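Local coordinates for LPXTG cell wall surface protein (PDB 4IGB) that probably serves as a cell-wall-linked adhesin of Streptococcus gordonii, the chain here being its N-terminal N1 and N2 domains, at residues D[5-10]-D[210-215]; D[37-42]-D[56-61]; D[165-170]-D[253-258]; D[195-200]-D[265-270]. All coordinates share one frame; numbering follows the deposited sequence.

Contact 1 (D[5-10]-D[210-215]); sequences IKNGTD and LRLMNN
A parallel strand pair at the margin of a four-stranded mixed sheet joins residues 5-7 to 210-214, with I5 beside L212 and K6 beside M213. Backbone bonds run from I5 N to R211 O, from M213 N to I5 O and from N7 N to M213 O. I5 O takes a second donor, R211 NH2 at 3.2 Å, which stands above the carbonyl plane while M213 N comes nearly end-on. The guanidinium carries M213 SD over one face, and its NH1 bonds to Q221. On the side of I5 and L212, I5 CG2 meets L212 CD1 at 3.8 Å; on the other, K6 CE touches M213 SD at 3.9 Å, the two side chains crossing obliquely. Past the strand end the chain turns: N7 CG sits between the backbone N and carbonyl carbon (chi1 70°), bringing OD1 within 2.8 Å of T9 N. N214 closes the turn from across, its ND2 giving a bond of 2.9 Å to T9 O with that oxygen in the amide plane. A water links N214 ND2 to G8 O. The geometry is that of a parallel edge-strand pairing ended by an Asx turn.

Contact 2 (D[37-42]-D[56-61]); sequences QFHLSN and EMENFT
From strand 35-41 of an antiparallel pair, H39 reaches to E58 and E56 on strand 56-63. Its CB lies 3.6 Å from E58 OE1, and CG, set anti to the backbone N (chi1 -163°), passes 3.4 Å from M57 O, which lies over one face of the ring. ND1 donates to E58 OE1 at 2.9 Å, nearly along the C-O axis, the oxygen tilted 15° from the ring plane. The tip, NE2, donates to E56 OE1, also at 2.9 Å, on the anti lone pair; this oxygen lies in the ring plane, ring and carboxylate being nearly coplanar. With both nitrogens donating, the imidazole is probably protonated and its rotation fixed. Each carboxylate has another partner: S41 OG gives a 2.6 Å bond to E56 OE2, and Q37 NE2 one of 2.8 Å to E58 OE2, the amide turned 83° from the carboxylate. Q37 also runs alongside F60, CD to CE1 3.5 Å. The opposite face is less polar, with L40 beside M57 and N59 CB over the F38 ring; N59 ND2 bonds to E125. Strand 35-41 is outermost in its six-stranded antiparallel sheet, and strand 56-63 lies between it and strand 123-130, while H150 stacks on F38.

Contact 3 (D[165-170]-D[253-258]); sequences TAEIRY and NSNSMN
N255 grips strand 158-170 through both its backbone and its amide, just before strand 256-262 begins. Its ND2 donates to I168 O at 2.8 Å, with the oxygen in the amide plane, while I168 N returns a bond of 2.9 Å to N255 O. With CG between the backbone N and the carbonyl carbon (chi1 55°), the amide is turned to bring ND2 to I168 O. N255 CB and I168 CG1 lie 3.9 Å apart, the side chains running past each other in opposite directions. A weak bond of 3.4 Å joins ND2 to E167 OE2, the two side chains lying side by side with carboxylate and amide planes 53° apart. Further along, A166 and M257 form the hydrogen-bonded antiparallel pair, A166 N to M257 O and M257 N to A166 O. In the second shell, E167 OE1 forms a salt bridge with R169 NE at 3.1 Å, its hydrogen bond weak, and R169 makes a cation-pi contact with Y96 of strand 91-106. S254 OG accepts from S256 N at 3.2 Å, shaping the chain ahead of the strand. On the other side of the sheet A166 and I168 pack on L273 and I275 of strand 268-275. The arrangement is an antiparallel pairing within an eight-stranded sheet, led into by an ST turn.

Contact 4 (D[195-200]-D[265-270]); sequences LKETFY and ETCSAV. With NA (sodium ion), chain V.
E197 points across at C267 and S268, its carboxylate and the S268 carbonyl both binding one sodium ion. The glutamate is fully stretched, with CG anti to the backbone N (chi1 -176°), and this reach carries OE2 to 2.8 Å from the sodium. S268 contributes its backbone O at 2.9 Å, while its side chain sets off away from E197 and its OG bonds to E139. The two oxygen ligands, E197 OE2 and S268 O, stand 3.6 Å apart. The backbone O of D186 is the third protein ligand. C267 comes at the stem of the glutamate: SG touches CG of E197 at 3.9 Å, turned there by a chi1 of 78°. A269 CB approaches the tip, 3.7 Å from E197 OE2. No hydrogen bond joins the two segments directly, but the carboxylate is gripped from outside, OE2 by Y261 OH and OE1 by the backbone N of D188 and A189, which would help hold it in place and offset its charge. At the far end L195 CD1 rests 3.8 Å from E265 N. Strand 198-202 lies between strands 256-262 and 227-231 in one sheet, whereas strand 268-275 belongs to another, beside strand 137-141; Y261 of strand 256-262 touches both C267 and A269.

How the contacts relate
All four contacts lie in the N1 domain, each partly buried, and none touches another. Exposed residues take part in contacts 1 and 2 but not in contacts 3 and 4. From contact centre to chain centre, contact 3 is nearest, about 8 Å, and contact 2 farthest, about 25 Å. Contacts 3 and 4 reach the same eight-stranded sheet through neighbouring strands 256-262 and 198-202, while contacts 2 and 4 share the six-stranded sheet, so contact 4 bridges the two. Contact 1 belongs to a separate small sheet. Contacts 1 to 3 rest on backbone pairing, parallel only in contact 1, with a charged side-chain network on one face of contact 2. Contact 4 relies on a shared cation.

Contact 1 (D[5-10]-D[210-215])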
loop_
_atom_site.group_PDB
_atom_site.type_symbol
_atom_site.label_atom_id
_atom_site.label_comp_id
_atom_site.label_asym_id
_atom_site.label_seq_id
_atom_site.Cartn_x
_atom_site.Cartn_y
_atom_site.Cartn_z
ATOM N N ILE D 5 3.772 -12.142 9.902
ATOM C CA ILE D 5 3.140 -12.094 11.214
ATOM C C ILE D 5 1.757 -12.716 11.161
ATOM O O ILE D 5 0.974 -12.419 10.259
ATOM C CB ILE D 5 2.949 -10.642 11.695
ATOM C CG1 ILE D 5 4.268 -9.868 11.676
ATOM C CG2 ILE D 5 2.317 -10.620 13.087
ATOM C CD1 ILE D 5 5.257 -10.359 12.675
ATOM N N LYS D 6 1.458 -13.585 12.123
ATOM C CA LYS D 6 0.096 -14.057 12.304
ATOM C C LYS D 6 -0.293 -13.827 13.758
ATOM O O LYS D 6 0.289 -14.423 14.665
ATOM C CB LYS D 6 -0.042 -15.534 11.937
ATOM C CG LYS D 6 -1.466 -16.051 12.105
ATOM C CD LYS D 6 -1.609 -17.538 11.750
ATOM C CE LYS D 6 -1.572 -17.761 10.248
ATOM N NZ LYS D 6 -2.030 -19.138 9.840
ATOM N N ASN D 7 -1.276 -12.961 13.983
ATOM C CA ASN D 7 -1.647 -12.604 15.342
ATOM C C ASN D 7 -3.083 -12.125 15.420
ATOM O O ASN D 7 -3.837 -12.217 14.437
ATOM C CB ASN D 7 -0.695 -11.541 15.896
ATOM C CG ASN D 7 -0.885 -10.186 15.237
ATOM O OD1 ASN D 7 -1.907 -9.930 14.600
ATOM N ND2 ASN D 7 0.092 -9.305 15.407
ATOM N N GLY D 8 -3.452 -11.601 16.583
ATOM C CA GLY D 8 -4.835 -11.235 16.859
ATOM C C GLY D 8 -5.332 -9.944 16.236
ATOM O O GLY D 8 -6.508 -9.595 16.389
ATOM N N THR D 9 -4.460 -9.240 15.518
ATOM C CA THR D 9 -4.823 -7.949 14.930
ATOM C C THR D 9 -5.993 -8.049 13.979
ATOM O O THR D 9 -6.022 -8.913 13.111
ATOM C CB THR D 9 -3.637 -7.297 14.194
ATOM O OG1 THR D 9 -2.704 -6.796 15.156
ATOM C CG2 THR D 9 -4.125 -6.151 13.333
ATOM N N ASP D 10 -6.961 -7.157 14.155
ATOM C CA ASP D 10 -8.146 -7.117 13.317
ATOM C C ASP D 10 -7.853 -6.305 12.061
ATOM O O ASP D 10 -7.804 -5.072 12.092
ATOM C CB ASP D 10 -9.312 -6.487 14.087
ATOM C CG ASP D 10 -10.594 -6.419 13.273
ATOM O OD1 ASP D 10 -10.587 -6.777 12.076
ATOM O OD2 ASP D 10 -11.623 -5.987 13.835
ATOM N N LEU D 210 6.660 -6.774 5.015
ATOM C CA LEU D 210 5.877 -7.330 6.100
ATOM C C LEU D 210 4.554 -7.870 5.580
ATOM O O LEU D 210 3.846 -7.216 4.815
ATOM C CB LEU D 210 5.675 -6.287 7.201
ATOM C CG LEU D 210 5.131 -6.726 8.570
ATOM C CD1 LEU D 210 5.422 -5.671 9.629
ATOM C CD2 LEU D 210 3.651 -6.985 8.473
ATOM N N ARG D 211 4.248 -9.098 5.965
ATOM C CA ARG D 211 2.977 -9.703 5.603
ATOM C C ARG D 211 2.202 -10.049 6.872
ATOM O O ARG D 211 2.658 -10.852 7.678
ATOM C CB ARG D 211 3.186 -10.956 4.762
ATOM C CG ARG D 211 1.878 -11.655 4.384
ATOM C CD ARG D 211 1.917 -13.129 4.759
ATOM N NE ARG D 211 1.871 -13.335 6.204
ATOM C CZ ARG D 211 1.736 -14.529 6.775
ATOM N NH1 ARG D 211 1.655 -15.616 6.019
ATOM N NH2 ARG D 211 1.683 -14.639 8.097
ATOM N N LEU D 212 1.030 -9.444 7.028
ATOM C CA LEU D 212 0.213 -9.640 8.215
ATOM C C LEU D 212 -0.996 -10.501 7.925
ATOM O O LEU D 212 -1.732 -10.235 6.982
ATOM C CB LEU D 212 -0.288 -8.301 8.739
ATOM C CG LEU D 212 -1.245 -8.369 9.936
ATOM C CD1 LEU D 212 -0.505 -8.852 11.205
ATOM C CD2 LEU D 212 -1.877 -7.007 10.163
ATOM N N MET D 213 -1.188 -11.532 8.747
ATOM C CA MET D 213 -2.432 -12.284 8.790
ATOM C C MET D 213 -3.043 -12.190 10.171
ATOM O O MET D 213 -2.336 -12.071 11.178
ATOM C CB MET D 213 -2.186 -13.760 8.495
ATOM C CG MET D 213 -1.997 -14.078 7.027
ATOM S SD MET D 213 -1.744 -15.840 6.814
ATOM C CE MET D 213 -1.656 -15.914 5.002
ATOM N N ASN D 214 -4.365 -12.255 10.210
ATOM C CA ASN D 214 -5.063 -12.515 11.450
ATOM C C ASN D 214 -4.978 -14.023 11.756
ATOM O O ASN D 214 -4.792 -14.837 10.841
ATOM C CB ASN D 214 -6.516 -12.042 11.328
ATOM C CG ASN D 214 -7.345 -12.378 12.553
ATOM O OD1 ASN D 214 -8.051 -13.381 12.569
ATOM N ND2 ASN D 214 -7.263 -11.535 13.586
ATOM N N ASN D 215 -5.102 -14.383 13.036
ATOM C CA ASN D 215 -5.113 -15.784 13.497
ATOM C C ASN D 215 -6.116 -16.715 12.807
ATOM O O ASN D 215 -5.899 -17.920 12.754
ATOM C CB ASN D 215 -5.395 -15.840 15.010
ATOM C CG ASN D 215 -4.218 -15.366 15.844
ATOM O OD1 ASN D 215 -3.067 -15.632 15.515
ATOM N ND2 ASN D 215 -4.505 -14.668 16.930
HETATM O O HOH W 1 -8.460 -12.185 16.396
#

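Contact 2 (D[37-42]-D[56-61])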
loop_
_atom_site.group_PDB
_atom_site.type_symbol
_atom_site.label_atom_id
_atom_site.label_comp_id
_atom_site.label_asym_id
_atom_site.label_seq_id
_atom_site.Cartn_x
_atom_site.Cartn_y
_atom_site.Cartn_z
ATOM N N GLN D 37 -13.064 -0.477 -23.806
ATOM C CA GLN D 37 -13.325 0.338 -22.637
ATOM C C GLN D 37 -14.610 1.131 -22.795
ATOM O O GLN D 37 -14.827 1.782 -23.811
ATOM C CB GLN D 37 -12.175 1.305 -22.408
ATOM C CG GLN D 37 -12.517 2.425 -21.473
ATOM C CD GLN D 37 -11.418 3.457 -21.402
ATOM O OE1 GLN D 37 -10.410 3.353 -22.101
ATOM N NE2 GLN D 37 -11.603 4.462 -20.552
ATOM N N PHE D 38 -15.458 1.099 -21.779
ATOM C CA PHE D 38 -16.701 1.842 -21.855
ATOM C C PHE D 38 -17.262 2.148 -20.483
ATOM O O PHE D 38 -16.899 1.510 -19.490
ATOM C CB PHE D 38 -17.723 1.092 -22.708
ATOM C CG PHE D 38 -17.980 -0.319 -22.252
ATOM C CD1 PHE D 38 -19.026 -0.606 -21.389
ATOM C CD2 PHE D 38 -17.176 -1.360 -22.688
ATOM C CE1 PHE D 38 -19.266 -1.907 -20.976
ATOM C CE2 PHE D 38 -17.409 -2.654 -22.272
ATOM C CZ PHE D 38 -18.455 -2.929 -21.420
ATOM N N HIS D 39 -18.154 3.130 -20.442
ATOM C CA HIS D 39 -18.742 3.593 -19.201
ATOM C C HIS D 39 -20.090 2.930 -18.991
ATOM O O HIS D 39 -20.830 2.683 -19.938
ATOM C CB HIS D 39 -18.902 5.114 -19.241
ATOM C CG HIS D 39 -19.123 5.736 -17.899
ATOM N ND1 HIS D 39 -18.087 6.185 -17.107
ATOM C CD2 HIS D 39 -20.261 5.981 -17.206
ATOM C CE1 HIS D 39 -18.578 6.685 -15.987
ATOM N NE2 HIS D 39 -19.895 6.570 -16.020
ATOM N N LEU D 40 -20.394 2.617 -17.742
ATOM C CA LEU D 40 -21.689 2.066 -17.390
ATOM C C LEU D 40 -22.240 2.864 -16.217
ATOM O O LEU D 40 -21.492 3.321 -15.352
ATOM C CB LEU D 40 -21.574 0.587 -17.006
ATOM C CG LEU D 40 -21.225 -0.446 -18.075
ATOM C CD1 LEU D 40 -20.911 -1.769 -17.408
ATOM C CD2 LEU D 40 -22.366 -0.619 -19.073
ATOM N N SER D 41 -23.554 3.026 -16.194
ATOM C CA SER D 41 -24.212 3.759 -15.137
ATOM C C SER D 41 -25.261 2.842 -14.496
ATOM O O SER D 41 -26.230 2.446 -15.136
ATOM C CB SER D 41 -24.822 5.044 -15.714
ATOM O OG SER D 41 -25.555 5.761 -14.743
ATOM N N ASN D 42 -25.041 2.490 -13.234
ATOM C CA ASN D 42 -25.850 1.482 -12.551
ATOM C C ASN D 42 -25.889 0.180 -13.340
ATOM O O ASN D 42 -26.949 -0.228 -13.818
ATOM C CB ASN D 42 -27.276 1.982 -12.294
ATOM C CG ASN D 42 -27.312 3.373 -11.689
ATOM O OD1 ASN D 42 -26.502 3.717 -10.829
ATOM N ND2 ASN D 42 -28.257 4.185 -12.146
ATOM N N GLU D 56 -21.615 4.763 -10.893
ATOM C CA GLU D 56 -20.978 4.966 -12.190
ATOM C C GLU D 56 -19.733 4.101 -12.279
ATOM O O GLU D 56 -19.002 3.954 -11.300
ATOM C CB GLU D 56 -20.598 6.436 -12.379
ATOM C CG GLU D 56 -21.791 7.392 -12.377
ATOM C CD GLU D 56 -22.812 7.066 -13.467
ATOM O OE1 GLU D 56 -22.404 6.742 -14.605
ATOM O OE2 GLU D 56 -24.023 7.129 -13.180
ATOM N N MET D 57 -19.480 3.540 -13.453
ATOM C CA MET D 57 -18.384 2.587 -13.621
ATOM C C MET D 57 -17.647 2.780 -14.944
ATOM O O MET D 57 -18.265 3.048 -15.972
ATOM C CB MET D 57 -18.918 1.150 -13.528
ATOM C CG MET D 57 -17.944 0.058 -13.990
ATOM S SD MET D 57 -18.632 -1.626 -13.934
ATOM C CE MET D 57 -18.644 -1.936 -12.158
ATOM N N GLU D 58 -16.324 2.650 -14.907
ATOM C CA GLU D 58 -15.533 2.564 -16.129
ATOM C C GLU D 58 -15.134 1.107 -16.278
ATOM O O GLU D 58 -14.488 0.541 -15.404
ATOM C CB GLU D 58 -14.307 3.469 -16.048
ATOM C CG GLU D 58 -13.646 3.750 -17.384
ATOM C CD GLU D 58 -14.548 4.475 -18.369
ATOM O OE1 GLU D 58 -15.526 5.138 -17.948
ATOM O OE2 GLU D 58 -14.275 4.373 -19.584
ATOM N N ASN D 59 -15.561 0.481 -17.362
ATOM C CA ASN D 59 -15.412 -0.962 -17.500
ATOM C C ASN D 59 -14.468 -1.311 -18.631
ATOM O O ASN D 59 -14.444 -0.628 -19.646
ATOM C CB ASN D 59 -16.774 -1.620 -17.733
ATOM C CG ASN D 59 -16.747 -3.109 -17.476
ATOM O OD1 ASN D 59 -17.456 -3.868 -18.129
ATOM N ND2 ASN D 59 -15.935 -3.536 -16.513
ATOM N N PHE D 60 -13.688 -2.370 -18.439
ATOM C CA PHE D 60 -12.677 -2.782 -19.402
ATOM C C PHE D 60 -12.771 -4.268 -19.672
ATOM O O PHE D 60 -12.697 -5.075 -18.748
ATOM C CB PHE D 60 -11.270 -2.480 -18.886
ATOM C CG PHE D 60 -11.015 -1.036 -18.642
ATOM C CD1 PHE D 60 -10.229 -0.303 -19.519
ATOM C CD2 PHE D 60 -11.546 -0.405 -17.525
ATOM C CE1 PHE D 60 -9.987 1.036 -19.295
ATOM C CE2 PHE D 60 -11.305 0.929 -17.292
ATOM C CZ PHE D 60 -10.524 1.651 -18.174
ATOM N N THR D 61 -12.912 -4.621 -20.945
ATOM C CA THR D 61 -13.009 -6.005 -21.374
ATOM C C THR D 61 -12.024 -6.263 -22.528
ATOM O O THR D 61 -11.549 -5.316 -23.173
ATOM C CB THR D 61 -14.441 -6.321 -21.823
ATOM O OG1 THR D 61 -14.671 -5.761 -23.124
ATOM C CG2 THR D 61 -15.444 -5.717 -20.842
HETATM O O HOH W 2 -25.185 6.197 -10.820
#

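Contact 3 (D[165-170]-D[253-258])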
loop_
_atom_site.group_PDB
_atom_site.type_symbol
_atom_site.label_atom_id
_atom_site.label_comp_id
_atom_site.label_asym_id
_atom_site.label_seq_id
_atom_site.Cartn_x
_atom_site.Cartn_y
_atom_site.Cartn_z
ATOM N N THR D 165 1.193 -4.301 -11.948
ATOM C CA THR D 165 2.151 -3.560 -11.145
ATOM C C THR D 165 1.506 -2.266 -10.690
ATOM O O THR D 165 0.944 -1.526 -11.499
ATOM C CB THR D 165 3.469 -3.270 -11.906
ATOM O OG1 THR D 165 4.101 -4.505 -12.265
ATOM C CG2 THR D 165 4.424 -2.479 -11.028
ATOM N N ALA D 166 1.562 -2.014 -9.385
ATOM C CA ALA D 166 0.990 -0.820 -8.806
ATOM C C ALA D 166 2.128 -0.016 -8.206
ATOM O O ALA D 166 3.049 -0.577 -7.631
ATOM C CB ALA D 166 -0.042 -1.184 -7.735
ATOM N N GLU D 167 2.072 1.301 -8.360
ATOM C CA GLU D 167 3.141 2.169 -7.893
ATOM C C GLU D 167 2.529 3.464 -7.419
ATOM O O GLU D 167 1.607 3.966 -8.040
ATOM C CB GLU D 167 4.128 2.483 -9.026
ATOM C CG GLU D 167 5.399 3.172 -8.545
ATOM C CD GLU D 167 6.277 3.654 -9.691
ATOM O OE1 GLU D 167 5.787 3.684 -10.841
ATOM O OE2 GLU D 167 7.451 4.002 -9.438
ATOM N N ILE D 168 3.035 4.001 -6.314
ATOM C CA ILE D 168 2.692 5.358 -5.931
ATOM C C ILE D 168 3.933 6.219 -6.063
ATOM O O ILE D 168 5.048 5.741 -5.837
ATOM C CB ILE D 168 2.128 5.426 -4.515
ATOM C CG1 ILE D 168 3.085 4.770 -3.513
ATOM C CG2 ILE D 168 0.774 4.732 -4.471
ATOM C CD1 ILE D 168 2.517 4.748 -2.063
ATOM N N ARG D 169 3.735 7.476 -6.457
ATOM C CA ARG D 169 4.833 8.402 -6.696
ATOM C C ARG D 169 4.482 9.803 -6.239
ATOM O O ARG D 169 3.345 10.247 -6.398
ATOM C CB ARG D 169 5.150 8.479 -8.189
ATOM C CG ARG D 169 5.894 7.297 -8.758
ATOM C CD ARG D 169 6.437 7.665 -10.140
ATOM N NE ARG D 169 5.984 6.718 -11.154
ATOM C CZ ARG D 169 6.007 6.943 -12.466
ATOM N NH1 ARG D 169 6.461 8.101 -12.945
ATOM N NH2 ARG D 169 5.570 6.009 -13.301
ATOM N N TYR D 170 5.459 10.510 -5.686
ATOM C CA TYR D 170 5.301 11.943 -5.491
ATOM C C TYR D 170 5.149 12.590 -6.866
ATOM O O TYR D 170 5.999 12.408 -7.735
ATOM C CB TYR D 170 6.516 12.527 -4.766
ATOM C CG TYR D 170 6.611 12.152 -3.299
ATOM C CD1 TYR D 170 5.520 12.299 -2.449
ATOM C CD2 TYR D 170 7.785 11.631 -2.773
ATOM C CE1 TYR D 170 5.602 11.952 -1.106
ATOM C CE2 TYR D 170 7.880 11.285 -1.428
ATOM C CZ TYR D 170 6.787 11.443 -0.603
ATOM O OH TYR D 170 6.886 11.095 0.727
ATOM N N ASN D 253 8.513 -3.321 0.314
ATOM C CA ASN D 253 9.842 -2.764 0.542
ATOM C C ASN D 253 10.008 -1.424 -0.159
ATOM O O ASN D 253 10.981 -0.713 0.079
ATOM C CB ASN D 253 10.932 -3.710 0.028
ATOM C CG ASN D 253 11.253 -4.815 1.007
ATOM O OD1 ASN D 253 11.737 -5.870 0.618
ATOM N ND2 ASN D 253 10.986 -4.576 2.285
ATOM N N SER D 254 9.056 -1.082 -1.025
ATOM C CA SER D 254 9.185 0.123 -1.834
ATOM C C SER D 254 7.826 0.766 -2.083
ATOM O O SER D 254 6.845 0.424 -1.432
ATOM C CB SER D 254 9.867 -0.216 -3.167
ATOM O OG SER D 254 8.997 -0.975 -3.993
ATOM N N ASN D 255 7.780 1.697 -3.034
ATOM C CA ASN D 255 6.552 2.395 -3.410
ATOM C C ASN D 255 5.789 1.616 -4.461
ATOM O O ASN D 255 4.839 2.109 -5.058
ATOM C CB ASN D 255 6.862 3.798 -3.940
ATOM C CG ASN D 255 7.854 3.787 -5.111
ATOM O OD1 ASN D 255 8.864 3.081 -5.086
ATOM N ND2 ASN D 255 7.563 4.576 -6.135
ATOM N N SER D 256 6.195 0.375 -4.665
ATOM C CA SER D 256 5.675 -0.395 -5.768
ATOM C C SER D 256 5.417 -1.858 -5.378
ATOM O O SER D 256 6.002 -2.381 -4.433
ATOM C CB SER D 256 6.675 -0.316 -6.930
ATOM O OG SER D 256 6.219 -1.061 -8.030
ATOM N N MET D 257 4.555 -2.521 -6.129
ATOM C CA MET D 257 4.321 -3.941 -5.917
ATOM C C MET D 257 3.828 -4.599 -7.203
ATOM O O MET D 257 2.874 -4.133 -7.834
ATOM C CB MET D 257 3.310 -4.156 -4.780
ATOM C CG MET D 257 3.297 -5.567 -4.228
ATOM S SD MET D 257 2.270 -5.774 -2.743
ATOM C CE MET D 257 3.303 -4.948 -1.534
ATOM N N ASN D 258 4.486 -5.681 -7.586
ATOM C CA ASN D 258 4.030 -6.499 -8.703
ATOM C C ASN D 258 3.183 -7.628 -8.145
ATOM O O ASN D 258 3.716 -8.578 -7.562
ATOM C CB ASN D 258 5.229 -7.060 -9.485
ATOM C CG ASN D 258 4.818 -7.788 -10.771
ATOM O OD1 ASN D 258 3.653 -7.765 -11.177
ATOM N ND2 ASN D 258 5.785 -8.436 -11.414
#

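Contact 4 (D[195-200]-D[265-270])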
loop_
_atom_site.group_PDB
_atom_site.type_symbol
_atom_site.label_atom_id
_atom_site.label_comp_id
_atom_site.label_asym_id
_atom_site.label_seq_id
_atom_site.Cartn_x
_atom_site.Cartn_y
_atom_site.Cartn_z
ATOM N N LEU D 195 -11.569 -24.672 -9.631
ATOM C CA LEU D 195 -10.709 -23.514 -9.834
ATOM C C LEU D 195 -10.790 -22.715 -8.546
ATOM O O LEU D 195 -11.854 -22.629 -7.950
ATOM C CB LEU D 195 -11.199 -22.659 -11.009
ATOM C CG LEU D 195 -10.993 -23.145 -12.446
ATOM C CD1 LEU D 195 -11.379 -22.041 -13.429
ATOM C CD2 LEU D 195 -9.543 -23.580 -12.681
ATOM N N LYS D 196 -9.674 -22.134 -8.120
ATOM C CA LYS D 196 -9.634 -21.388 -6.873
ATOM C C LYS D 196 -9.168 -19.951 -7.085
ATOM O O LYS D 196 -8.123 -19.709 -7.679
ATOM C CB LYS D 196 -8.714 -22.089 -5.875
ATOM C CG LYS D 196 -9.181 -23.492 -5.503
ATOM C CD LYS D 196 -8.012 -24.397 -5.146
ATOM C CE LYS D 196 -8.513 -25.732 -4.607
ATOM N NZ LYS D 196 -7.399 -26.681 -4.336
ATOM N N GLU D 197 -9.951 -19.005 -6.577
ATOM C CA GLU D 197 -9.572 -17.603 -6.592
ATOM C C GLU D 197 -8.222 -17.426 -5.897
ATOM O O GLU D 197 -7.977 -17.990 -4.824
ATOM C CB GLU D 197 -10.645 -16.763 -5.913
ATOM C CG GLU D 197 -10.378 -15.281 -5.980
ATOM C CD GLU D 197 -11.481 -14.469 -5.340
ATOM O OE1 GLU D 197 -12.320 -15.068 -4.631
ATOM O OE2 GLU D 197 -11.512 -13.231 -5.555
ATOM N N THR D 198 -7.341 -16.650 -6.514
ATOM C CA THR D 198 -5.959 -16.604 -6.072
ATOM C C THR D 198 -5.387 -15.211 -6.185
ATOM O O THR D 198 -5.544 -14.557 -7.206
ATOM C CB THR D 198 -5.101 -17.550 -6.920
ATOM O OG1 THR D 198 -5.618 -18.872 -6.805
ATOM C CG2 THR D 198 -3.637 -17.547 -6.469
ATOM N N PHE D 199 -4.726 -14.758 -5.125
ATOM C CA PHE D 199 -4.000 -13.501 -5.165
ATOM C C PHE D 199 -2.537 -13.820 -5.022
ATOM O O PHE D 199 -2.171 -14.689 -4.240
ATOM C CB PHE D 199 -4.423 -12.579 -4.023
ATOM C CG PHE D 199 -3.615 -11.314 -3.944
ATOM C CD1 PHE D 199 -2.504 -11.239 -3.117
ATOM C CD2 PHE D 199 -3.965 -10.202 -4.704
ATOM C CE1 PHE D 199 -1.751 -10.078 -3.045
ATOM C CE2 PHE D 199 -3.230 -9.036 -4.643
ATOM C CZ PHE D 199 -2.117 -8.969 -3.807
ATOM N N TYR D 200 -1.688 -13.134 -5.776
ATOM C CA TYR D 200 -0.262 -13.387 -5.641
ATOM C C TYR D 200 0.616 -12.169 -5.790
ATOM O O TYR D 200 0.181 -11.118 -6.266
ATOM C CB TYR D 200 0.211 -14.502 -6.578
ATOM C CG TYR D 200 0.090 -14.249 -8.070
ATOM C CD1 TYR D 200 1.126 -13.651 -8.791
ATOM C CD2 TYR D 200 -1.034 -14.671 -8.771
ATOM C CE1 TYR D 200 1.027 -13.460 -10.171
ATOM C CE2 TYR D 200 -1.139 -14.479 -10.145
ATOM C CZ TYR D 200 -0.107 -13.874 -10.835
ATOM O OH TYR D 200 -0.231 -13.697 -12.194
ATOM N N GLU D 265 -14.283 -19.565 -12.932
ATOM C CA GLU D 265 -15.127 -19.347 -14.099
ATOM C C GLU D 265 -15.951 -18.049 -13.970
ATOM O O GLU D 265 -16.404 -17.485 -14.966
ATOM C CB GLU D 265 -16.049 -20.551 -14.325
ATOM C CG GLU D 265 -16.993 -20.840 -13.160
ATOM C CD GLU D 265 -17.990 -21.941 -13.475
ATOM O OE1 GLU D 265 -17.853 -22.583 -14.544
ATOM O OE2 GLU D 265 -18.912 -22.162 -12.658
ATOM N N THR D 266 -16.131 -17.575 -12.740
ATOM C CA THR D 266 -16.867 -16.336 -12.505
ATOM C C THR D 266 -16.602 -15.742 -11.107
ATOM O O THR D 266 -17.313 -16.040 -10.150
ATOM C CB THR D 266 -18.389 -16.540 -12.730
ATOM O OG1 THR D 266 -19.096 -15.330 -12.431
ATOM C CG2 THR D 266 -18.930 -17.672 -11.861
ATOM N N CYS D 267 -15.571 -14.907 -10.983
ATOM C CA CYS D 267 -15.363 -14.168 -9.737
ATOM C C CYS D 267 -14.463 -12.951 -9.941
ATOM O O CYS D 267 -13.822 -12.787 -10.982
ATOM C CB CYS D 267 -14.792 -15.078 -8.635
ATOM S SG CYS D 267 -13.022 -15.420 -8.784
ATOM N N SER D 268 -14.415 -12.097 -8.930
ATOM C CA SER D 268 -13.592 -10.909 -8.995
ATOM C C SER D 268 -13.247 -10.488 -7.581
ATOM O O SER D 268 -13.949 -10.843 -6.636
ATOM C CB SER D 268 -14.349 -9.781 -9.691
ATOM O OG SER D 268 -15.470 -9.373 -8.921
ATOM N N ALA D 269 -12.164 -9.734 -7.446
ATOM C CA ALA D 269 -11.785 -9.162 -6.173
ATOM C C ALA D 269 -11.688 -7.651 -6.312
ATOM O O ALA D 269 -11.545 -7.128 -7.421
ATOM C CB ALA D 269 -10.472 -9.733 -5.713
ATOM N N VAL D 270 -11.766 -6.954 -5.180
ATOM C CA VAL D 270 -11.746 -5.504 -5.167
ATOM C C VAL D 270 -10.537 -5.060 -4.366
ATOM O O VAL D 270 -10.208 -5.679 -3.357
ATOM C CB VAL D 270 -13.043 -4.961 -4.546
ATOM C CG1 VAL D 270 -13.024 -3.458 -4.484
ATOM C CG2 VAL D 270 -14.227 -5.452 -5.352
HETATM NA NA NA V . -13.817 -12.410 -4.192
#